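Local structure of ALBA-Domain Protein (7DL8) at residues 27-30 with 31-35; 46-49 with 50-53; 52-55 with 56-60. The protein probably binds RNA through an Alba domain and assembles here as four copies of one chain. All blocks are in the same frame, centred on the assembly; numbering follows the deposited sequence.

Interaction 1: residues 27-30 with 31-35; sequences DITK and HLLHD
The last turns of helix 22-34 are laced by four successive i to i+4 backbone bonds, in which D27, I28, T29 and K30 offer their carbonyls to H31, L32, L33 and H34. The bond from L32 N to I28 O is 2.8 Å long. I28 and L32, one turn apart, run alongside each other, I28 CG2 meeting L32 CD1 at 3.8 Å. With its CG anti to the carbonyl carbon (chi1 -74°), L32 folds back along the helix, and CG rests 3.3 Å from I28 O. This is the connecting helix of a beta-alpha-beta crossover, and its branched side chains, apolar apart from the hydroxyl of T29, suit the face laid on the flanking parallel strands: I28, T29 and L32 pack on V14, while T29, L32 and L33 reach V40. The hydroxyl of T29 is hydrogen-bonded to F25 O, consistent with its buried place. K30 keeps its long stem buried yet bends at chi3 (-80°) to bring NZ to Q62 OE1 and Q105 OE1, with a long salt bridge of 3.9 Å from NZ to D27 OD1. H31 and H34 turn outward, where the ring of H34 meets that of Y102 on helix 98-123.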
ATOM      1  N   ASP A  27       9.551  10.779 -13.972  1.00 44.37           N
ATOM      2  CA  ASP A  27      10.271  11.152 -15.185  1.00 38.15           C
ATOM      3  C   ASP A  27       9.315  11.488 -16.321  1.00 37.42           C
ATOM      4  O   ASP A  27       9.535  12.455 -17.060  1.00 40.49           O
ATOM      5  CB  ASP A  27      11.227  10.031 -15.592  1.00 44.73           C
ATOM      6  CG  ASP A  27      12.353   9.839 -14.598  1.00 55.50           C
ATOM      7  OD1 ASP A  27      12.570  10.743 -13.762  1.00 57.12           O
ATOM      8  OD2 ASP A  27      13.025   8.788 -14.654  1.00 59.91           O
ATOM      9  N   ILE A  28       8.257  10.689 -16.489  1.00 39.23           N
ATOM     10  CA  ILE A  28       7.274  10.963 -17.534  1.00 35.97           C
ATOM     11  C   ILE A  28       6.640  12.332 -17.318  1.00 43.22           C
ATOM     12  O   ILE A  28       6.486  13.121 -18.258  1.00 45.53           O
ATOM     13  CB  ILE A  28       6.212   9.849 -17.580  1.00 45.21           C
ATOM     14  CG1 ILE A  28       6.804   8.568 -18.168  1.00 45.73           C
ATOM     15  CG2 ILE A  28       5.006  10.290 -18.393  1.00 39.75           C
ATOM     16  CD1 ILE A  28       5.922   7.353 -17.983  1.00 36.30           C
ATOM     17  N   THR A  29       6.263  12.632 -16.072  1.00 42.24           N
ATOM     18  CA  THR A  29       5.668  13.931 -15.770  1.00 41.47           C
ATOM     19  C   THR A  29       6.638  15.066 -16.079  1.00 41.47           C
ATOM     20  O   THR A  29       6.246  16.088 -16.654  1.00 41.46           O
ATOM     21  CB  THR A  29       5.234  13.984 -14.304  1.00 43.76           C
ATOM     22  OG1 THR A  29       4.387  12.864 -14.012  1.00 37.43           O
ATOM     23  CG2 THR A  29       4.483  15.275 -14.013  1.00 39.77           C
ATOM     24  N   LYS A  30       7.911  14.900 -15.707  1.00 41.44           N
ATOM     25  CA  LYS A  30       8.910  15.918 -16.015  1.00 42.94           C
ATOM     26  C   LYS A  30       9.093  16.073 -17.519  1.00 39.26           C
ATOM     27  O   LYS A  30       9.184  17.196 -18.030  1.00 39.62           O
ATOM     28  CB  LYS A  30      10.241  15.566 -15.348  1.00 47.08           C
ATOM     29  CG  LYS A  30      10.309  15.909 -13.871  1.00 42.34           C
ATOM     30  CD  LYS A  30      11.727  15.782 -13.337  1.00 45.97           C
ATOM     31  CE  LYS A  30      12.088  14.335 -13.053  1.00 49.50           C
ATOM     32  NZ  LYS A  30      13.341  14.224 -12.255  1.00 46.99           N
ATOM     33  N   HIS A  31       9.151  14.953 -18.244  1.00 39.54           N
ATOM     34  CA  HIS A  31       9.340  15.010 -19.690  1.00 38.36           C
ATOM     35  C   HIS A  31       8.146  15.658 -20.379  1.00 44.50           C
ATOM     36  O   HIS A  31       8.316  16.418 -21.340  1.00 47.71           O
ATOM     37  CB  HIS A  31       9.582  13.605 -20.240  1.00 44.02           C
ATOM     38  CG  HIS A  31       9.507  13.518 -21.732  1.00 49.46           C
ATOM     39  ND1 HIS A  31      10.499  14.002 -22.558  1.00 50.79           N
ATOM     40  CD2 HIS A  31       8.560  12.998 -22.548  1.00 49.59           C
ATOM     41  CE1 HIS A  31      10.166  13.787 -23.817  1.00 49.73           C
ATOM     42  NE2 HIS A  31       8.993  13.178 -23.839  1.00 52.04           N
ATOM     43  N   LEU A  32       6.931  15.370 -19.906  1.00 42.65           N
ATOM     44  CA  LEU A  32       5.744  15.941 -20.536  1.00 42.99           C
ATOM     45  C   LEU A  32       5.669  17.445 -20.309  1.00 46.09           C
ATOM     46  O   LEU A  32       5.302  18.197 -21.220  1.00 49.54           O
ATOM     47  CB  LEU A  32       4.485  15.257 -20.004  1.00 45.57           C
ATOM     48  CG  LEU A  32       4.207  13.836 -20.496  1.00 47.40           C
ATOM     49  CD1 LEU A  32       3.036  13.226 -19.740  1.00 46.70           C
ATOM     50  CD2 LEU A  32       3.946  13.826 -21.994  1.00 47.14           C
ATOM     51  N   LEU A  33       6.041  17.907 -19.113  1.00 45.57           N
ATOM     52  CA  LEU A  33       6.042  19.343 -18.855  1.00 42.31           C
ATOM     53  C   LEU A  33       7.111  20.046 -19.681  1.00 48.35           C
ATOM     54  O   LEU A  33       6.874  21.133 -20.220  1.00 49.78           O
ATOM     55  CB  LEU A  33       6.257  19.613 -17.366  1.00 38.19           C
ATOM     56  CG  LEU A  33       5.129  19.224 -16.411  1.00 43.79           C
ATOM     57  CD1 LEU A  33       5.570  19.393 -14.965  1.00 39.89           C
ATOM     58  CD2 LEU A  33       3.883  20.048 -16.695  1.00 42.42           C
ATOM     59  N   HIS A  34       8.279  19.419 -19.828  1.00 45.34           N
ATOM     60  CA  HIS A  34       9.356  20.019 -20.605  1.00 51.54           C
ATOM     61  C   HIS A  34       9.024  20.054 -22.091  1.00 52.73           C
ATOM     62  O   HIS A  34       9.502  20.941 -22.810  1.00 48.47           O
ATOM     63  CB  HIS A  34      10.655  19.253 -20.361  1.00 48.98           C
ATOM     64  CG  HIS A  34      11.794  19.695 -21.224  1.00 54.69           C
ATOM     65  ND1 HIS A  34      12.370  20.945 -21.120  1.00 55.71           N
ATOM     66  CD2 HIS A  34      12.476  19.049 -22.200  1.00 53.65           C
ATOM     67  CE1 HIS A  34      13.348  21.051 -21.998  1.00 53.37           C
ATOM     68  NE2 HIS A  34      13.435  19.914 -22.667  1.00 54.97           N
ATOM     69  N   ASP A  35       8.215  19.111 -22.569  1.00 49.23           N
ATOM     70  CA  ASP A  35       7.865  19.013 -23.985  1.00 52.17           C
ATOM     71  C   ASP A  35       6.531  19.686 -24.302  1.00 61.80           C
ATOM     72  O   ASP A  35       5.725  19.155 -25.070  1.00 73.22           O
ATOM     73  CB  ASP A  35       7.849  17.550 -24.420  1.00 60.24           C
ATOM     74  CG  ASP A  35       7.810  17.387 -25.931  1.00 70.71           C
ATOM     75  OD1 ASP A  35       8.141  18.356 -26.644  1.00 72.26           O
ATOM     76  OD2 ASP A  35       7.445  16.288 -26.401  1.00 73.00           O
TER

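Interaction 2: residues 46-49 with 50-53; sequences GGAI and NEAV
A48 and A52 are joined by the first of two backbone bonds that carry the chain from a tight turn into helix 49-61: A52 N reaches A48 O at 3.0 Å, with 154° at the hydrogen. The next, from V53 N to I49 O, is longer at 3.2 Å and more bent. Small and branched apolar side chains close in on the same carbonyls. A52 CB lies 3.5 Å from I49 O, and V53 CG2 approaches that oxygen to 3.5 Å. E51 CB lies 3.5 Å from A48 O, and its extended chain carries OE1 to the neighbourhood of A48 CB. N50 behaves differently. Its CG stands between the backbone N and the carbonyl carbon (chi1 71°), which swings the amide back to the preceding turn and leaves OD1 2.8 Å from G47 O. Both are acceptors, so no hydrogen bond joins them, and the detail of this approach is doubtful.

Behind this first shell, I49 N bonds to G46 O at 3.1 Å, rounding the chain through G47 and A48 before the regular helix starts. G46 has a positive phi of 50°, which glycine adopts readily, and its backbone is also bonded to that of D86. Farther out, I49 and V53, both buried, pack on I88 of strand 84-94, and A52 on V16, where the stem of E51 also touches. The second subunit also meets this turn: a weak hydrogen bond joins N50 N to N50 OD1 of that subunit, whose G46 lies against N50, and V53 packs on D86 of the same subunit. The whole is a strand-to-helix connection, from strand 39-45 through a short 3-10 turn into the second helix of the Alba fold, placed at a subunit interface.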
ATOM      1  N   GLY A  46      -7.867   3.312  -6.262  1.00 42.94           N
ATOM      2  CA  GLY A  46      -7.875   2.464  -5.085  1.00 41.97           C
ATOM      3  C   GLY A  46      -6.595   2.445  -4.275  1.00 47.68           C
ATOM      4  O   GLY A  46      -6.172   3.469  -3.728  1.00 48.98           O
ATOM      5  N   GLY A  47      -5.973   1.268  -4.183  1.00 42.61           N
ATOM      6  CA  GLY A  47      -4.773   1.097  -3.387  1.00 33.76           C
ATOM      7  C   GLY A  47      -3.553   1.810  -3.926  1.00 44.59           C
ATOM      8  O   GLY A  47      -2.553   1.906  -3.208  1.00 56.94           O
ATOM      9  N   ALA A  48      -3.603   2.295  -5.164  1.00 40.46           N
ATOM     10  CA  ALA A  48      -2.507   3.047  -5.756  1.00 42.27           C
ATOM     11  C   ALA A  48      -2.622   4.547  -5.523  1.00 44.68           C
ATOM     12  O   ALA A  48      -1.753   5.299  -5.976  1.00 48.47           O
ATOM     13  CB  ALA A  48      -2.420   2.764  -7.260  1.00 38.48           C
ATOM     14  N   ILE A  49      -3.672   4.998  -4.832  1.00 41.53           N
ATOM     15  CA  ILE A  49      -3.861   6.428  -4.592  1.00 42.39           C
ATOM     16  C   ILE A  49      -2.701   7.002  -3.787  1.00 46.13           C
ATOM     17  O   ILE A  49      -2.230   8.113  -4.058  1.00 48.30           O
ATOM     18  CB  ILE A  49      -5.215   6.669  -3.896  1.00 46.86           C
ATOM     19  CG1 ILE A  49      -6.363   6.518  -4.898  1.00 39.64           C
ATOM     20  CG2 ILE A  49      -5.251   8.037  -3.231  1.00 50.64           C
ATOM     21  CD1 ILE A  49      -7.737   6.565  -4.265  1.00 34.91           C
ATOM     22  N   ASN A  50      -2.210   6.252  -2.798  1.00 45.09           N
ATOM     23  CA  ASN A  50      -1.070   6.723  -2.016  1.00 47.85           C
ATOM     24  C   ASN A  50       0.178   6.834  -2.883  1.00 47.54           C
ATOM     25  O   ASN A  50       0.967   7.775  -2.733  1.00 42.38           O
ATOM     26  CB  ASN A  50      -0.831   5.810  -0.810  1.00 49.44           C
ATOM     27  CG  ASN A  50      -0.276   4.457  -1.197  1.00 58.46           C
ATOM     28  OD1 ASN A  50      -0.808   3.785  -2.077  1.00 62.27           O
ATOM     29  ND2 ASN A  50       0.801   4.050  -0.535  1.00 63.51           N
ATOM     30  N   GLU A  51       0.378   5.877  -3.795  1.00 46.45           N
ATOM     31  CA  GLU A  51       1.541   5.916  -4.676  1.00 47.19           C
ATOM     32  C   GLU A  51       1.503   7.130  -5.598  1.00 47.39           C
ATOM     33  O   GLU A  51       2.554   7.696  -5.920  1.00 48.18           O
ATOM     34  CB  GLU A  51       1.617   4.624  -5.492  1.00 52.66           C
ATOM     35  CG  GLU A  51       2.872   4.476  -6.336  1.00 60.92           C
ATOM     36  CD  GLU A  51       2.798   3.290  -7.284  1.00 65.03           C
ATOM     37  OE1 GLU A  51       1.923   2.422  -7.084  1.00 68.53           O
ATOM     38  OE2 GLU A  51       3.612   3.229  -8.230  1.00 65.64           O
ATOM     39  N   ALA A  52       0.308   7.544  -6.031  1.00 51.14           N
ATOM     40  CA  ALA A  52       0.190   8.773  -6.808  1.00 46.61           C
ATOM     41  C   ALA A  52       0.582   9.992  -5.984  1.00 51.81           C
ATOM     42  O   ALA A  52       1.113  10.965  -6.532  1.00 50.64           O
ATOM     43  CB  ALA A  52      -1.232   8.933  -7.340  1.00 38.29           C
ATOM     44  N   VAL A  53       0.318   9.962  -4.677  1.00 50.90           N
ATOM     45  CA  VAL A  53       0.706  11.069  -3.812  1.00 46.95           C
ATOM     46  C   VAL A  53       2.220  11.108  -3.652  1.00 49.79           C
ATOM     47  O   VAL A  53       2.831  12.184  -3.624  1.00 49.05           O
ATOM     48  CB  VAL A  53      -0.009  10.956  -2.452  1.00 46.91           C
ATOM     49  CG1 VAL A  53       0.588  11.927  -1.442  1.00 45.44           C
ATOM     50  CG2 VAL A  53      -1.501  11.204  -2.617  1.00 46.48           C
TER

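Interaction 3: residues 52-55 with 56-60; sequences AVSV and VEMLK
L59 leans along V55, one turn back, and its CB, CG and CD1 pass the same carbonyl, while CD2 packs on K30 of helix 22-34. CB keeps its distance and CG comes nearer, but CD1 approaches V55 O to 3.3 Å. CD1 also touches V55 CG1 at 4.1 Å, the two chains flanking one another. With CG beside the backbone N (chi1 -68°), the leucine lies back over V55 O, chi2 (146°) setting where CD1 falls; that oxygen meanwhile accepts L59 N at 3.2 Å. The preceding residues repeat the pattern, E57 N bonding to V53 O and M58 N to S54 O; the bond from V56 N to A52 O is weak.

This is the middle of helix 49-61, packed on the sheet beside helix 22-34 of the Alba fold. Compact valines suit such close contact: V56 lies on V42, V67 and I90, V53 on I88, and V55 on V26 of the other helix.

E57, M58 and K60 meet the second subunit. E57 CG lies 3.4 Å from V53 O, and a bend at chi2 (-50°) turns the carboxylate so that OE2 receives K60 NZ at 2.9 Å on the syn lone pair, in a salt bridge three residues apart. The same carboxylate oxygen is hydrogen-bonded to T72 OG1 of the second subunit, whose R74 packs on E57 and M58.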
ATOM      1  N   ALA A  52       0.308   7.544  -6.031  1.00 51.14           N
ATOM      2  CA  ALA A  52       0.190   8.773  -6.808  1.00 46.61           C
ATOM      3  C   ALA A  52       0.582   9.992  -5.984  1.00 51.81           C
ATOM      4  O   ALA A  52       1.113  10.965  -6.532  1.00 50.64           O
ATOM      5  CB  ALA A  52      -1.232   8.933  -7.340  1.00 38.29           C
ATOM      6  N   VAL A  53       0.318   9.962  -4.677  1.00 50.90           N
ATOM      7  CA  VAL A  53       0.706  11.069  -3.812  1.00 46.95           C
ATOM      8  C   VAL A  53       2.220  11.108  -3.652  1.00 49.79           C
ATOM      9  O   VAL A  53       2.831  12.184  -3.624  1.00 49.05           O
ATOM     10  CB  VAL A  53      -0.009  10.956  -2.452  1.00 46.91           C
ATOM     11  CG1 VAL A  53       0.588  11.927  -1.442  1.00 45.44           C
ATOM     12  CG2 VAL A  53      -1.501  11.204  -2.617  1.00 46.48           C
ATOM     13  N   SER A  54       2.855   9.936  -3.570  1.00 51.15           N
ATOM     14  CA  SER A  54       4.307   9.891  -3.455  1.00 49.51           C
ATOM     15  C   SER A  54       4.990  10.383  -4.725  1.00 38.78           C
ATOM     16  O   SER A  54       6.066  10.985  -4.653  1.00 48.67           O
ATOM     17  CB  SER A  54       4.761   8.469  -3.125  1.00 54.93           C
ATOM     18  OG  SER A  54       6.116   8.264  -3.490  1.00 65.08           O
ATOM     19  N   VAL A  55       4.379  10.148  -5.888  1.00 44.65           N
ATOM     20  CA  VAL A  55       4.942  10.653  -7.138  1.00 47.01           C
ATOM     21  C   VAL A  55       4.940  12.177  -7.146  1.00 47.04           C
ATOM     22  O   VAL A  55       5.913  12.813  -7.571  1.00 49.66           O
ATOM     23  CB  VAL A  55       4.173  10.075  -8.342  1.00 45.70           C
ATOM     24  CG1 VAL A  55       4.440  10.891  -9.598  1.00 46.33           C
ATOM     25  CG2 VAL A  55       4.552   8.619  -8.562  1.00 37.24           C
ATOM     26  N   VAL A  56       3.864  12.786  -6.644  1.00 45.53           N
ATOM     27  CA  VAL A  56       3.771  14.242  -6.640  1.00 45.45           C
ATOM     28  C   VAL A  56       4.686  14.835  -5.575  1.00 47.17           C
ATOM     29  O   VAL A  56       5.325  15.872  -5.793  1.00 42.19           O
ATOM     30  CB  VAL A  56       2.308  14.679  -6.444  1.00 42.82           C
ATOM     31  CG1 VAL A  56       2.220  16.176  -6.177  1.00 38.60           C
ATOM     32  CG2 VAL A  56       1.473  14.296  -7.657  1.00 45.88           C
ATOM     33  N   GLU A  57       4.772  14.185  -4.410  1.00 41.50           N
ATOM     34  CA  GLU A  57       5.663  14.671  -3.361  1.00 42.63           C
ATOM     35  C   GLU A  57       7.123  14.600  -3.791  1.00 48.23           C
ATOM     36  O   GLU A  57       7.920  15.470  -3.423  1.00 45.55           O
ATOM     37  CB  GLU A  57       5.446  13.877  -2.073  1.00 44.54           C
ATOM     38  CG  GLU A  57       4.163  14.227  -1.327  1.00 51.59           C
ATOM     39  CD  GLU A  57       3.992  15.719  -1.108  1.00 58.31           C
ATOM     40  OE1 GLU A  57       4.948  16.367  -0.630  1.00 61.52           O
ATOM     41  OE2 GLU A  57       2.900  16.245  -1.410  1.00 58.67           O
ATOM     42  N   MET A  58       7.490  13.581  -4.571  1.00 47.72           N
ATOM     43  CA  MET A  58       8.846  13.514  -5.105  1.00 46.83           C
ATOM     44  C   MET A  58       9.123  14.679  -6.046  1.00 43.76           C
ATOM     45  O   MET A  58      10.203  15.280  -6.003  1.00 49.84           O
ATOM     46  CB  MET A  58       9.062  12.184  -5.824  1.00 55.31           C
ATOM     47  CG  MET A  58       9.348  11.017  -4.897  1.00 66.43           C
ATOM     48  SD  MET A  58       9.768   9.517  -5.803  1.00 76.23           S
ATOM     49  CE  MET A  58      11.312  10.011  -6.565  1.00 65.13           C
ATOM     50  N   LEU A  59       8.157  15.010  -6.906  1.00 47.30           N
ATOM     51  CA  LEU A  59       8.311  16.170  -7.778  1.00 45.93           C
ATOM     52  C   LEU A  59       8.384  17.460  -6.972  1.00 46.82           C
ATOM     53  O   LEU A  59       9.077  18.402  -7.371  1.00 44.29           O
ATOM     54  CB  LEU A  59       7.162  16.232  -8.786  1.00 47.21           C
ATOM     55  CG  LEU A  59       7.120  15.130  -9.844  1.00 47.17           C
ATOM     56  CD1 LEU A  59       5.683  14.786 -10.194  1.00 51.72           C
ATOM     57  CD2 LEU A  59       7.893  15.557 -11.078  1.00 45.27           C
ATOM     58  N   LYS A  60       7.672  17.521  -5.843  1.00 48.27           N
ATOM     59  CA  LYS A  60       7.725  18.702  -4.987  1.00 49.98           C
ATOM     60  C   LYS A  60       9.062  18.814  -4.260  1.00 51.99           C
ATOM     61  O   LYS A  60       9.555  19.928  -4.051  1.00 55.75           O
ATOM     62  CB  LYS A  60       6.559  18.681  -3.996  1.00 50.97           C
ATOM     63  CG  LYS A  60       5.228  19.057  -4.643  1.00 51.38           C
ATOM     64  CD  LYS A  60       4.032  18.718  -3.774  1.00 55.07           C
ATOM     65  CE  LYS A  60       3.969  19.586  -2.528  1.00 56.31           C
ATOM     66  NZ  LYS A  60       2.880  19.132  -1.623  1.00 55.08           N
TER

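In the fold
Interaction 1, in helix 22-34, comes first along the chain; interaction 2 follows at the start of helix 49-61 and overlaps interaction 3, which continues along that helix. Interactions 2 and 3 share A52 and V53, with centres about 10 Å apart. Interaction 1 is about 14 Å from interaction 3 between centres yet touches it, T29 CG2 meeting L59 CD1 at 4.0 Å, so the two helices pack directly. Interactions 1 and 2 lie about 20 Å apart between centres and do not touch. Both helices rest on the four-stranded sheet; interactions 2 and 3 also meet the second subunit, so helix 49-61 serves core and interface alike.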